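Local coordinates for protein transcriptional regulator, GntR family (Thermotoga maritima, PDB 3SXM) that probably binds cis-regulatory DNA as a metal-binding transcriptional regulator of the GntR family, the chain here being its all-helical FCD domain, at residues A[62-67]-A[78-83]; A[93-98]-A[127-132]; A[104-109]-A[116-121]. The protein carries 3 engineered substitutions. One frame throughout, in Å; residues are numbered along the deposited sequence.

Overall arrangement
From the N terminus, helix 5-25 and helix 34-44 come first and enter none of the three contacts as a segment. Interaction 1 is the first to close: helix 51-68 turns back through a short connection and helix 73-90 returns against it. The chain then leaves helix 73-90, and residues 93-98 open interaction 2, which closes only at 127-132. Interaction 3, the hairpin of helix 96-111 with helix 115-135, forms wholly within that longer loop. Interactions 1 and 3 lie on opposite sides of the chain's centre, yet they touch, Phe-66 packing on Leu-106 and Leu-62 on Ile-107, which ties helix 51-68 to helix 96-111.

Interaction 1 (A[62-67]-A[78-83]); sequences LHKLFI and LYEKIW
The ring of Tyr-79 carries Ile-67 on one face: CG1 of Ile-67 stands over the centre, 3.7 Å from the centroid and almost on the normal, a CH-pi contact. Ile-67 CD1 leans on the CD1 side of the same ring. Lys-64 comes in at the edge instead, near the ring plane, its CG 3.8 Å from Tyr-79 CE2. The indole of Trp-83 has Lys-64 over one face, with CE offset toward the rim and 3.7 Å from Trp-83 CD2, and Tyr-79 OH at its edge, in plane. NZ of Lys-64 is 3.9 Å from the centroid of the five-membered ring, over its face and 10° off the normal, so the ammonium makes a cation-pi contact while the extended chain crosses the indole at about a right angle. Helices 51-68 and 73-90, consecutive in the FCD domain, run antiparallel here at 154°, with axes 11.1 Å apart, a spacing spanned by these large side chains. Tyr-79 has CG anti to the backbone N (chi1 -164°), on the side of its helix that faces 51-68; its OH comes 3.6 Å from His-63 CB and hydrogen-bonds to Glu-19. Glu-19 also bonds ND1 of His-63, a residue of the zinc site that here holds no metal. On the outer side, Lys-64 NZ forms a salt bridge to Glu-60 and a long one to Glu-80 OE1, where water 1 bridges the two charges.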
loop_
_atom_site.group_PDB
_atom_site.type_symbol
_atom_site.label_atom_id
_atom_site.label_comp_id
_atom_site.label_asym_id
_atom_site.label_seq_id
_atom_site.Cartn_x
_atom_site.Cartn_y
_atom_site.Cartn_z
ATOM N N LEU A 62 -17.765 1.448 3.213
ATOM C CA LEU A 62 -16.856 2.253 4.033
ATOM C C LEU A 62 -15.427 2.024 3.556
ATOM O O LEU A 62 -14.683 2.985 3.376
ATOM C CB LEU A 62 -17.019 1.879 5.517
ATOM C CG LEU A 62 -16.130 2.678 6.455
ATOM C CD1 LEU A 62 -16.390 4.170 6.377
ATOM C CD2 LEU A 62 -16.294 2.192 7.850
ATOM N N HIS A 63 -15.036 0.766 3.407
ATOM C CA HIS A 63 -13.640 0.463 3.067
ATOM C C HIS A 63 -13.344 0.876 1.632
ATOM O O HIS A 63 -12.245 1.429 1.377
ATOM C CB HIS A 63 -13.318 -0.990 3.365
ATOM C CG HIS A 63 -13.373 -1.287 4.825
ATOM N ND1 HIS A 63 -12.301 -1.134 5.683
ATOM C CD2 HIS A 63 -14.422 -1.665 5.606
ATOM C CE1 HIS A 63 -12.682 -1.397 6.920
ATOM N NE2 HIS A 63 -13.962 -1.730 6.880
ATOM N N LYS A 64 -14.269 0.698 0.711
ATOM C CA LYS A 64 -14.095 1.220 -0.668
ATOM C C LYS A 64 -14.039 2.737 -0.686
ATOM O O LYS A 64 -13.340 3.263 -1.569
ATOM C CB LYS A 64 -15.159 0.701 -1.617
ATOM C CG LYS A 64 -14.902 -0.736 -1.962
ATOM C CD LYS A 64 -15.879 -1.270 -2.957
ATOM C CE LYS A 64 -15.371 -2.580 -3.577
ATOM N NZ LYS A 64 -16.414 -3.124 -4.488
ATOM N N LEU A 65 -14.726 3.446 0.222
ATOM C CA LEU A 65 -14.694 4.921 0.252
ATOM C C LEU A 65 -13.283 5.377 0.544
ATOM O O LEU A 65 -12.785 6.363 -0.066
ATOM C CB LEU A 65 -15.655 5.483 1.357
ATOM C CG LEU A 65 -15.483 6.975 1.699
ATOM C CD1 LEU A 65 -15.777 7.826 0.566
ATOM C CD2 LEU A 65 -16.351 7.317 2.885
ATOM N N PHE A 66 -12.598 4.713 1.444
ATOM C CA PHE A 66 -11.239 5.161 1.849
ATOM C C PHE A 66 -10.378 5.133 0.587
ATOM O O PHE A 66 -9.612 6.062 0.306
ATOM C CB PHE A 66 -10.635 4.254 2.909
ATOM C CG PHE A 66 -11.381 4.245 4.239
ATOM C CD1 PHE A 66 -12.184 5.287 4.641
ATOM C CD2 PHE A 66 -11.280 3.134 5.060
ATOM C CE1 PHE A 66 -12.880 5.254 5.871
ATOM C CE2 PHE A 66 -11.965 3.128 6.289
ATOM C CZ PHE A 66 -12.724 4.174 6.655
ATOM N N ILE A 67 -10.506 4.058 -0.153
ATOM C CA ILE A 67 -9.684 3.842 -1.377
ATOM C C ILE A 67 -10.072 4.872 -2.443
ATOM O O ILE A 67 -9.191 5.523 -3.082
ATOM C CB ILE A 67 -9.877 2.434 -1.890
ATOM C CG1 ILE A 67 -9.381 1.408 -0.867
ATOM C CG2 ILE A 67 -9.241 2.222 -3.280
ATOM C CD1 ILE A 67 -7.872 1.329 -0.674
ATOM N N LEU A 78 -6.683 -1.667 -8.378
ATOM C CA LEU A 78 -6.037 -2.799 -7.697
ATOM C C LEU A 78 -6.935 -3.282 -6.582
ATOM O O LEU A 78 -7.069 -4.498 -6.367
ATOM C CB LEU A 78 -4.655 -2.384 -7.145
ATOM C CG LEU A 78 -3.614 -2.068 -8.222
ATOM C CD1 LEU A 78 -2.405 -1.531 -7.537
ATOM C CD2 LEU A 78 -3.243 -3.297 -9.008
ATOM N N TYR A 79 -7.605 -2.364 -5.910
ATOM C CA TYR A 79 -8.500 -2.765 -4.793
ATOM C C TYR A 79 -9.694 -3.508 -5.387
ATOM O O TYR A 79 -10.160 -4.547 -4.826
ATOM C CB TYR A 79 -8.961 -1.567 -3.995
ATOM C CG TYR A 79 -9.554 -1.899 -2.645
ATOM C CD1 TYR A 79 -8.748 -2.183 -1.571
ATOM C CD2 TYR A 79 -10.910 -1.875 -2.477
ATOM C CE1 TYR A 79 -9.300 -2.442 -0.293
ATOM C CE2 TYR A 79 -11.472 -2.163 -1.211
ATOM C CZ TYR A 79 -10.664 -2.442 -0.176
ATOM O OH TYR A 79 -11.248 -2.717 1.052
ATOM N N GLU A 80 -10.212 -3.038 -6.524
ATOM C CA GLU A 80 -11.303 -3.734 -7.196
ATOM C C GLU A 80 -10.877 -5.137 -7.590
ATOM O O GLU A 80 -11.656 -6.123 -7.483
ATOM C CB GLU A 80 -11.675 -2.938 -8.419
ATOM C CG GLU A 80 -12.585 -1.814 -8.141
ATOM C CD GLU A 80 -14.036 -2.213 -8.290
ATOM O OE1 GLU A 80 -14.441 -3.182 -7.629
ATOM O OE2 GLU A 80 -14.763 -1.577 -9.087
ATOM N N LYS A 81 -9.640 -5.268 -8.083
ATOM C CA LYS A 81 -9.144 -6.575 -8.487
ATOM C C LYS A 81 -9.114 -7.594 -7.361
ATOM O O LYS A 81 -9.408 -8.788 -7.622
ATOM C CB LYS A 81 -7.727 -6.444 -9.081
ATOM C CG LYS A 81 -7.094 -7.757 -9.524
ATOM C CD LYS A 81 -7.678 -8.263 -10.833
ATOM C CE LYS A 81 -6.972 -9.541 -11.310
ATOM N NZ LYS A 81 -5.747 -9.224 -12.102
ATOM N N ILE A 82 -8.787 -7.127 -6.163
ATOM C CA ILE A 82 -8.685 -7.994 -5.004
ATOM C C ILE A 82 -9.989 -8.097 -4.230
ATOM O O ILE A 82 -10.041 -8.809 -3.250
ATOM C CB ILE A 82 -7.539 -7.677 -4.083
ATOM C CG1 ILE A 82 -7.705 -6.318 -3.404
ATOM C CG2 ILE A 82 -6.217 -7.820 -4.853
ATOM C CD1 ILE A 82 -6.661 -6.021 -2.298
ATOM N N TRP A 83 -11.030 -7.388 -4.633
ATOM C CA TRP A 83 -12.254 -7.336 -3.854
ATOM C C TRP A 83 -12.887 -8.698 -3.657
ATOM O O TRP A 83 -13.290 -8.961 -2.519
ATOM C CB TRP A 83 -13.310 -6.320 -4.418
ATOM C CG TRP A 83 -14.512 -6.409 -3.569
ATOM C CD1 TRP A 83 -15.637 -7.074 -3.872
ATOM C CD2 TRP A 83 -14.646 -5.945 -2.224
ATOM N NE1 TRP A 83 -16.501 -7.054 -2.812
ATOM C CE2 TRP A 83 -15.905 -6.388 -1.774
ATOM C CE3 TRP A 83 -13.808 -5.237 -1.348
ATOM C CZ2 TRP A 83 -16.377 -6.100 -0.479
ATOM C CZ3 TRP A 83 -14.280 -4.932 -0.078
ATOM C CH2 TRP A 83 -15.552 -5.393 0.349
HETATM O O HOH W 1 -16.217 -4.837 -6.572
#

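Interaction 2 (A[93-98]-A[127-132]); sequences NERYVV and KNVEAE
Arg-95 reaches across to helix 115-135 and lays its guanidinium against the backbone around Asn-128 and Val-129. The tight part of the contact is here: NH2 of Arg-95 comes within 3.4 Å of Asn-128 CB, and NH1 of Arg-95 sits 3.7 Å from Val-129 CG2. One face of the guanidinium lies over the C of Asn-128 and the N of Val-129, while Val-98 CG1 covers the opposite face toward its rim, so the flat group is sandwiched between its own helix and the next. CG of Arg-95 is anti to the backbone N (chi1 -161°), and the chain then runs extended as far as NE. NH1 is held by Ser-99 and by a salt bridge to Glu-102, whose carboxylate also accepts from ND2 of Asn-128. Arg-95 is the N-cap residue of helix 96-111, the first helix of the hairpin completed by helix 115-135 in the FCD domain, and its side chain joins the start of the one to the far part of the other. Val-129 lies beside His-125, a residue of the zinc site.

Toward Glu-132 the fit is looser. Its OE2 lies at the guanidinium edge, 3.8 Å from Arg-95 NE, a long salt bridge with the two planes turned 63° apart. Water 3 links Arg-95 NH2 to Glu-132 OE1. At the other end, Asn-93 OD1 merely lies near the backbone and CB of Glu-132 without bonding to them; water 2 donates to that OD1 and to Val-129 O, joining the two.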
loop_
_atom_site.group_PDB
_atom_site.type_symbol
_atom_site.label_atom_id
_atom_site.label_comp_id
_atom_site.label_asym_id
_atom_site.label_seq_id
_atom_site.Cartn_x
_atom_site.Cartn_y
_atom_site.Cartn_z
ATOM N N ASN A 93 -16.040 -15.706 8.507
ATOM C CA ASN A 93 -16.406 -15.624 9.905
ATOM C C ASN A 93 -17.342 -14.466 10.121
ATOM O O ASN A 93 -17.049 -13.405 9.757
ATOM C CB ASN A 93 -15.158 -15.456 10.746
ATOM C CG ASN A 93 -15.433 -15.500 12.241
ATOM O OD1 ASN A 93 -15.083 -14.605 12.965
ATOM N ND2 ASN A 93 -16.018 -16.548 12.683
ATOM N N GLU A 94 -18.478 -14.710 10.752
ATOM C CA GLU A 94 -19.497 -13.691 10.997
ATOM C C GLU A 94 -19.306 -12.913 12.282
ATOM O O GLU A 94 -19.419 -13.479 13.369
ATOM C CB GLU A 94 -20.825 -14.438 11.159
ATOM C CG GLU A 94 -22.024 -13.585 11.475
ATOM C CD GLU A 94 -22.199 -13.302 12.954
ATOM O OE1 GLU A 94 -22.458 -14.260 13.734
ATOM O OE2 GLU A 94 -22.140 -12.109 13.334
ATOM N N ARG A 95 -19.018 -11.624 12.151
ATOM C CA ARG A 95 -18.772 -10.780 13.314
ATOM C C ARG A 95 -19.667 -9.560 13.391
ATOM O O ARG A 95 -19.251 -8.548 13.968
ATOM C CB ARG A 95 -17.274 -10.504 13.186
ATOM C CG ARG A 95 -16.608 -10.056 14.393
ATOM C CD ARG A 95 -15.113 -9.973 14.096
ATOM N NE ARG A 95 -14.467 -9.366 15.230
ATOM C CZ ARG A 95 -14.115 -8.083 15.290
ATOM N NH1 ARG A 95 -14.412 -7.250 14.292
ATOM N NH2 ARG A 95 -13.491 -7.679 16.373
ATOM N N TYR A 96 -20.833 -9.579 12.764
ATOM C CA TYR A 96 -21.592 -8.337 12.506
ATOM C C TYR A 96 -21.668 -7.266 13.595
ATOM O O TYR A 96 -21.372 -6.082 13.381
ATOM C CB TYR A 96 -23.023 -8.717 12.052
ATOM C CG TYR A 96 -23.105 -9.701 10.925
ATOM C CD1 TYR A 96 -22.312 -9.596 9.806
ATOM C CD2 TYR A 96 -23.978 -10.758 10.986
ATOM C CE1 TYR A 96 -22.378 -10.502 8.767
ATOM C CE2 TYR A 96 -24.059 -11.692 9.951
ATOM C CZ TYR A 96 -23.250 -11.556 8.841
ATOM O OH TYR A 96 -23.294 -12.471 7.803
ATOM N N VAL A 97 -22.053 -7.670 14.787
ATOM C CA VAL A 97 -22.267 -6.703 15.843
ATOM C C VAL A 97 -20.991 -5.986 16.179
ATOM O O VAL A 97 -20.980 -4.759 16.315
ATOM C CB VAL A 97 -22.848 -7.406 17.061
ATOM C CG1 VAL A 97 -22.786 -6.499 18.311
ATOM C CG2 VAL A 97 -24.277 -7.786 16.750
ATOM N N VAL A 98 -19.927 -6.745 16.371
ATOM C CA VAL A 98 -18.685 -6.164 16.789
ATOM C C VAL A 98 -18.035 -5.355 15.654
ATOM O O VAL A 98 -17.511 -4.272 15.909
ATOM C CB VAL A 98 -17.731 -7.211 17.366
ATOM C CG1 VAL A 98 -16.384 -6.566 17.715
ATOM C CG2 VAL A 98 -18.333 -7.853 18.587
ATOM N N LYS A 127 -6.906 -6.099 12.213
ATOM C CA LYS A 127 -6.171 -7.108 12.978
ATOM C C LYS A 127 -7.129 -7.959 13.804
ATOM O O LYS A 127 -6.887 -9.145 13.990
ATOM C CB LYS A 127 -5.053 -6.535 13.819
ATOM C CG LYS A 127 -4.015 -5.858 12.936
ATOM C CD LYS A 127 -2.612 -5.942 13.436
ATOM C CE LYS A 127 -1.713 -5.029 12.619
ATOM N NZ LYS A 127 -0.241 -5.272 12.751
ATOM N N ASN A 128 -8.212 -7.353 14.270
ATOM C CA ASN A 128 -9.208 -8.087 15.083
ATOM C C ASN A 128 -9.961 -9.057 14.211
ATOM O O ASN A 128 -10.159 -10.222 14.629
ATOM C CB ASN A 128 -10.207 -7.110 15.730
ATOM C CG ASN A 128 -9.643 -6.369 16.950
ATOM O OD1 ASN A 128 -8.591 -6.700 17.482
ATOM N ND2 ASN A 128 -10.390 -5.381 17.416
ATOM N N VAL A 129 -10.392 -8.622 13.028
ATOM C CA VAL A 129 -11.025 -9.483 12.035
ATOM C C VAL A 129 -10.102 -10.664 11.714
ATOM O O VAL A 129 -10.511 -11.830 11.741
ATOM C CB VAL A 129 -11.411 -8.673 10.808
ATOM C CG1 VAL A 129 -11.675 -9.529 9.619
ATOM C CG2 VAL A 129 -12.588 -7.769 11.153
ATOM N N GLU A 130 -8.850 -10.368 11.442
ATOM C CA GLU A 130 -7.855 -11.372 11.121
ATOM C C GLU A 130 -7.773 -12.410 12.233
ATOM O O GLU A 130 -7.848 -13.618 11.956
ATOM C CB GLU A 130 -6.492 -10.713 10.903
ATOM C CG GLU A 130 -5.378 -11.664 10.567
ATOM C CD GLU A 130 -4.088 -10.927 10.358
ATOM O OE1 GLU A 130 -3.798 -9.973 11.116
ATOM O OE2 GLU A 130 -3.402 -11.241 9.385
ATOM N N ALA A 131 -7.584 -11.955 13.455
ATOM C CA ALA A 131 -7.367 -12.847 14.573
ATOM C C ALA A 131 -8.575 -13.750 14.760
ATOM O O ALA A 131 -8.421 -14.957 15.042
ATOM C CB ALA A 131 -7.048 -12.045 15.841
ATOM N N GLU A 132 -9.769 -13.186 14.650
ATOM C CA GLU A 132 -10.964 -13.974 14.904
ATOM C C GLU A 132 -11.205 -14.955 13.777
ATOM O O GLU A 132 -11.682 -16.074 14.001
ATOM C CB GLU A 132 -12.174 -13.041 15.054
ATOM C CG GLU A 132 -12.222 -12.247 16.262
ATOM C CD GLU A 132 -13.462 -12.590 17.077
ATOM O OE1 GLU A 132 -13.388 -12.536 18.320
ATOM O OE2 GLU A 132 -14.503 -12.935 16.469
HETATM O O HOH W 2 -13.665 -12.264 11.956
HETATM O O HOH W 3 -12.282 -9.503 18.603
#

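Interaction 3 (A[104-109]-A[116-121]); sequences KELIER and EGAIEK
Arg-109 gives the contact its one direct hydrogen bond, NH1 to Gly-117 O at 2.9 Å with an N-H...O angle of 161°. The oxygen lies close to the guanidinium plane, but the donor stands above the carbonyl plane, 39° out of it. Gly-117 O also accepts from Lys-121 N, which arrives from the opposite face. The Arg-109 side chain fits as a knob among Gly-117, Ala-118, Glu-120 and Lys-121, its CD 3.3 Å from Gly-117 O; a CB at Gly-117 would point toward helix 96-111 and stand 3.4 Å from Arg-109 CD, a tight fit. Lys-121 CG, anti to the backbone N, lies beside Leu-106 CB, and the bend at chi2 places CD over the centre of the guanidinium face.

Water 6 accepts a hydrogen bond from Arg-109 NH1 and donates one to Glu-120 OE1; water 7 accepts from both Arg-109 NH2 and Lys-121 NZ, whose like charges stand 4.4 Å apart. Lys-121 NZ and Glu-105 OE1 form a long salt bridge of 3.7 Å, bridged also by waters 4 and 5. On the buried side, Leu-106 CD1 comes 3.2 Å from Ala-118 O and 4.0 Å from Ala-118 CB.

The helices cross antiparallel at -158° with axes 8.5 Å apart, a close helical hairpin. Leu-106 and Ile-107 pack on helix 51-68, Ile-107 also on helix 34-44, and Ile-119 on helix 5-25.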
loop_
_atom_site.group_PDB
_atom_site.type_symbol
_atom_site.label_atom_id
_atom_site.label_comp_id
_atom_site.label_asym_id
_atom_site.label_seq_id
_atom_site.Cartn_x
_atom_site.Cartn_y
_atom_site.Cartn_z
ATOM N N LYS A 104 -18.651 2.091 13.480
ATOM C CA LYS A 104 -19.269 3.280 14.021
ATOM C C LYS A 104 -18.247 4.185 14.678
ATOM O O LYS A 104 -18.276 5.417 14.472
ATOM C CB LYS A 104 -20.347 2.886 15.052
ATOM C CG LYS A 104 -21.079 4.083 15.628
ATOM C CD LYS A 104 -22.098 3.747 16.710
ATOM C CE LYS A 104 -22.587 5.069 17.359
ATOM N NZ LYS A 104 -23.522 4.876 18.472
ATOM N N GLU A 105 -17.375 3.623 15.514
ATOM C CA GLU A 105 -16.381 4.373 16.235
ATOM C C GLU A 105 -15.275 4.907 15.335
ATOM O O GLU A 105 -14.836 6.061 15.529
ATOM C CB GLU A 105 -15.874 3.538 17.419
ATOM C CG GLU A 105 -17.016 3.386 18.450
ATOM C CD GLU A 105 -16.707 2.504 19.618
ATOM O OE1 GLU A 105 -15.813 1.634 19.553
ATOM O OE2 GLU A 105 -17.434 2.701 20.619
ATOM N N LEU A 106 -14.897 4.117 14.354
ATOM C CA LEU A 106 -13.925 4.602 13.350
ATOM C C LEU A 106 -14.483 5.851 12.670
ATOM O O LEU A 106 -13.787 6.868 12.495
ATOM C CB LEU A 106 -13.665 3.498 12.340
ATOM C CG LEU A 106 -12.866 3.849 11.078
ATOM C CD1 LEU A 106 -11.520 4.410 11.417
ATOM C CD2 LEU A 106 -12.718 2.633 10.236
ATOM N N ILE A 107 -15.710 5.763 12.201
ATOM C CA ILE A 107 -16.302 6.902 11.522
ATOM C C ILE A 107 -16.327 8.119 12.447
ATOM O O ILE A 107 -16.013 9.238 12.024
ATOM C CB ILE A 107 -17.659 6.571 11.010
ATOM C CG1 ILE A 107 -17.562 5.524 9.912
ATOM C CG2 ILE A 107 -18.333 7.823 10.475
ATOM C CD1 ILE A 107 -18.881 4.934 9.518
ATOM N N GLU A 108 -16.665 7.945 13.722
ATOM C CA GLU A 108 -16.769 9.116 14.598
ATOM C C GLU A 108 -15.397 9.724 14.819
ATOM O O GLU A 108 -15.268 10.939 14.889
ATOM C CB GLU A 108 -17.447 8.760 15.902
ATOM C CG GLU A 108 -17.482 9.861 16.951
ATOM C CD GLU A 108 -18.186 11.101 16.539
ATOM O OE1 GLU A 108 -19.160 10.979 15.758
ATOM O OE2 GLU A 108 -17.747 12.192 17.006
ATOM N N ARG A 109 -14.350 8.893 14.874
ATOM C CA ARG A 109 -12.970 9.428 15.000
ATOM C C ARG A 109 -12.644 10.268 13.790
ATOM O O ARG A 109 -12.015 11.323 13.888
ATOM C CB ARG A 109 -11.943 8.311 15.188
ATOM C CG ARG A 109 -12.067 7.608 16.563
ATOM C CD ARG A 109 -10.974 6.585 16.791
ATOM N NE ARG A 109 -11.219 5.786 18.012
ATOM C CZ ARG A 109 -10.363 4.940 18.549
ATOM N NH1 ARG A 109 -9.179 4.744 18.001
ATOM N NH2 ARG A 109 -10.707 4.249 19.611
ATOM N N GLU A 116 -5.075 10.402 14.035
ATOM C CA GLU A 116 -4.227 9.386 14.606
ATOM C C GLU A 116 -5.122 8.240 15.152
ATOM O O GLU A 116 -4.859 7.063 14.917
ATOM C CB GLU A 116 -3.358 9.975 15.742
ATOM C CG GLU A 116 -2.038 9.268 15.933
ATOM C CD GLU A 116 -1.230 9.776 17.136
ATOM O OE1 GLU A 116 -1.726 10.637 17.897
ATOM O OE2 GLU A 116 -0.084 9.306 17.309
ATOM N N GLY A 117 -6.171 8.601 15.849
ATOM C CA GLY A 117 -7.078 7.618 16.433
ATOM C C GLY A 117 -7.834 6.864 15.353
ATOM O O GLY A 117 -8.101 5.671 15.495
ATOM N N ALA A 118 -8.182 7.513 14.249
ATOM C CA ALA A 118 -8.859 6.808 13.168
ATOM C C ALA A 118 -7.984 5.751 12.530
ATOM O O ALA A 118 -8.447 4.638 12.287
ATOM C CB ALA A 118 -9.353 7.749 12.107
ATOM N N ILE A 119 -6.713 6.087 12.309
ATOM C CA ILE A 119 -5.785 5.116 11.746
ATOM C C ILE A 119 -5.620 3.953 12.695
ATOM O O ILE A 119 -5.653 2.791 12.300
ATOM C CB ILE A 119 -4.454 5.817 11.444
ATOM C CG1 ILE A 119 -4.652 6.818 10.299
ATOM C CG2 ILE A 119 -3.387 4.763 11.058
ATOM C CD1 ILE A 119 -3.527 7.869 10.227
ATOM N N GLU A 120 -5.511 4.249 13.981
ATOM C CA GLU A 120 -5.410 3.182 14.986
ATOM C C GLU A 120 -6.636 2.272 14.936
ATOM O O GLU A 120 -6.507 1.055 14.990
ATOM C CB GLU A 120 -5.262 3.731 16.410
ATOM C CG GLU A 120 -3.931 4.358 16.712
ATOM C CD GLU A 120 -3.867 4.953 18.118
ATOM O OE1 GLU A 120 -4.808 4.757 18.943
ATOM O OE2 GLU A 120 -2.859 5.616 18.414
ATOM N N LYS A 121 -7.823 2.853 14.843
ATOM C CA LYS A 121 -9.047 2.044 14.866
ATOM C C LYS A 121 -9.182 1.170 13.614
ATOM O O LYS A 121 -9.654 0.035 13.704
ATOM C CB LYS A 121 -10.303 2.923 15.014
ATOM C CG LYS A 121 -11.595 2.176 15.331
ATOM C CD LYS A 121 -11.508 1.563 16.783
ATOM C CE LYS A 121 -12.766 0.941 17.267
ATOM N NZ LYS A 121 -12.452 0.296 18.607
HETATM O O HOH W 4 -13.487 1.947 20.692
HETATM O O HOH W 5 -15.109 -0.752 18.627
HETATM O O HOH W 6 -7.156 3.339 19.428
HETATM O O HOH W 7 -9.902 1.536 20.135
#